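Local coordinates for malonyl CoA:acyl carrier protein malonyltransferase (Streptomyces coelicolor, PDB 1NM2) that probably transfers the malonyl group from malonyl-CoA to holo-acyl carrier protein, supplying malonyl-ACP for fatty acid biosynthesis, at residues V106-L111 against V227-N232. Sequence-based numbering, arbitrary orientation.
Sequences VFAGVL and VTYVSN
Ala108 points its methyl into the angle between the backbone of Val227 and the ring of Tyr229, at the point where helix 100-107 gives way to a turn. Its CB lies 3.8 Å from Val227 O and 4.2 Å from Tyr229 CD1, meeting the ring obliquely. A small residue suits this place, because the two backbones come close here, with Ala108 CA and Val227 CA 4.9 Å apart. Val227 turns a beta-branched, wholly apolar side chain toward the helix end, its CB 4.5 Å from Ala108 CB. Gly109 ends the helix in a Schellman motif, with Gly109 N bonded to Val106 O at 2.9 Å; its positive phi of 75° suits glycine. Tyr229 has CG anti to its backbone N (chi1 -178°), which carries the ring along the helix until OH bonds to Glu101 O. Asn232 OD1 accepts from Ser98 N, so the contact joins edge strand 228-229 of the parallel sheet to the end of the helix that starts at the probable nucleophile elbow. Between the segments themselves the hold is van der Waals, a methyl against a carbonyl and a ring; the backbone bond of Ala108 with adjacent Lys226 secures the turn, whereas Val227 N is buried without a partner.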
loop_
_atom_site.group_PDB
_atom_site.type_symbol
_atom_site.label_atom_id
_atom_site.label_comp_id
_atom_site.label_asym_id
_atom_site.label_seq_id
_atom_site.Cartn_x
_atom_site.Cartn_y
_atom_site.Cartn_z
ATOM N N VAL A 106 -11.558 -0.573 3.357
ATOM C CA VAL A 106 -12.382 0.218 4.257
ATOM C C VAL A 106 -13.191 1.204 3.410
ATOM O O VAL A 106 -14.404 1.332 3.586
ATOM C CB VAL A 106 -11.509 0.985 5.296
ATOM C CG1 VAL A 106 -12.391 1.856 6.189
ATOM C CG2 VAL A 106 -10.724 -0.011 6.153
ATOM N N PHE A 107 -12.529 1.879 2.472
ATOM C CA PHE A 107 -13.225 2.828 1.605
ATOM C C PHE A 107 -14.363 2.170 0.826
ATOM O O PHE A 107 -15.395 2.792 0.595
ATOM C CB PHE A 107 -12.263 3.483 0.600
ATOM C CG PHE A 107 -11.100 4.189 1.233
ATOM C CD1 PHE A 107 -11.181 4.670 2.541
ATOM C CD2 PHE A 107 -9.920 4.381 0.520
ATOM C CE1 PHE A 107 -10.101 5.328 3.126
ATOM C CE2 PHE A 107 -8.836 5.039 1.099
ATOM C CZ PHE A 107 -8.929 5.511 2.404
ATOM N N ALA A 108 -14.175 0.917 0.417
ATOM C CA ALA A 108 -15.203 0.205 -0.347
ATOM C C ALA A 108 -16.254 -0.454 0.541
ATOM O O ALA A 108 -17.178 -1.096 0.042
ATOM C CB ALA A 108 -14.555 -0.848 -1.257
ATOM N N GLY A 109 -16.110 -0.309 1.852
ATOM C CA GLY A 109 -17.080 -0.894 2.766
ATOM C C GLY A 109 -16.978 -2.397 2.939
ATOM O O GLY A 109 -17.931 -3.045 3.380
ATOM N N VAL A 110 -15.828 -2.962 2.590
ATOM C CA VAL A 110 -15.619 -4.401 2.719
ATOM C C VAL A 110 -15.359 -4.745 4.174
ATOM O O VAL A 110 -15.866 -5.741 4.692
ATOM C CB VAL A 110 -14.415 -4.868 1.877
ATOM C CG1 VAL A 110 -14.167 -6.356 2.103
ATOM C CG2 VAL A 110 -14.678 -4.591 0.402
ATOM N N LEU A 111 -14.562 -3.904 4.825
ATOM C CA LEU A 111 -14.213 -4.079 6.225
ATOM C C LEU A 111 -14.380 -2.751 6.948
ATOM O O LEU A 111 -14.160 -1.689 6.360
ATOM C CB LEU A 111 -12.750 -4.511 6.362
ATOM C CG LEU A 111 -12.264 -5.797 5.701
ATOM C CD1 LEU A 111 -10.751 -5.874 5.869
ATOM C CD2 LEU A 111 -12.945 -7.006 6.325
ATOM N N VAL A 227 -18.140 0.061 -3.655
ATOM C CA VAL A 227 -17.476 0.869 -4.665
ATOM C C VAL A 227 -16.518 -0.074 -5.389
ATOM O O VAL A 227 -16.010 -1.022 -4.785
ATOM C CB VAL A 227 -16.661 2.009 -4.021
ATOM C CG1 VAL A 227 -16.102 2.920 -5.096
ATOM C CG2 VAL A 227 -17.533 2.793 -3.046
ATOM N N THR A 228 -16.280 0.176 -6.672
ATOM C CA THR A 228 -15.381 -0.668 -7.452
ATOM C C THR A 228 -14.034 -0.807 -6.741
ATOM O O THR A 228 -13.379 0.189 -6.435
ATOM C CB THR A 228 -15.159 -0.081 -8.854
ATOM O OG1 THR A 228 -16.424 0.066 -9.514
ATOM C CG2 THR A 228 -14.268 -1.002 -9.678
ATOM N N TYR A 229 -13.634 -2.047 -6.481
ATOM C CA TYR A 229 -12.378 -2.335 -5.790
ATOM C C TYR A 229 -11.379 -2.994 -6.751
ATOM O O TYR A 229 -11.615 -4.102 -7.233
ATOM C CB TYR A 229 -12.653 -3.266 -4.604
ATOM C CG TYR A 229 -11.432 -3.594 -3.776
ATOM C CD1 TYR A 229 -11.092 -2.828 -2.663
ATOM C CD2 TYR A 229 -10.596 -4.654 -4.129
ATOM C CE1 TYR A 229 -9.946 -3.110 -1.919
ATOM C CE2 TYR A 229 -9.451 -4.940 -3.399
ATOM C CZ TYR A 229 -9.133 -4.165 -2.297
ATOM O OH TYR A 229 -7.986 -4.438 -1.592
ATOM N N VAL A 230 -10.267 -2.313 -7.017
ATOM C CA VAL A 230 -9.238 -2.822 -7.926
ATOM C C VAL A 230 -8.131 -3.510 -7.133
ATOM O O VAL A 230 -7.535 -2.904 -6.240
ATOM C CB VAL A 230 -8.631 -1.673 -8.766
ATOM C CG1 VAL A 230 -7.589 -2.220 -9.737
ATOM C CG2 VAL A 230 -9.735 -0.960 -9.535
ATOM N N SER A 231 -7.844 -4.762 -7.487
ATOM C CA SER A 231 -6.846 -5.578 -6.786
ATOM C C SER A 231 -5.417 -5.650 -7.341
ATOM O O SER A 231 -5.203 -5.744 -8.554
ATOM C CB SER A 231 -7.402 -7.003 -6.633
ATOM O OG SER A 231 -6.412 -7.924 -6.206
ATOM N N ASN A 232 -4.450 -5.635 -6.418
ATOM C CA ASN A 232 -3.015 -5.707 -6.721
ATOM C C ASN A 232 -2.578 -6.981 -7.437
ATOM O O ASN A 232 -1.592 -6.983 -8.169
ATOM C CB ASN A 232 -2.192 -5.632 -5.433
ATOM C CG ASN A 232 -2.055 -4.232 -4.896
ATOM O OD1 ASN A 232 -1.384 -4.020 -3.893
ATOM N ND2 ASN A 232 -2.685 -3.267 -5.558
#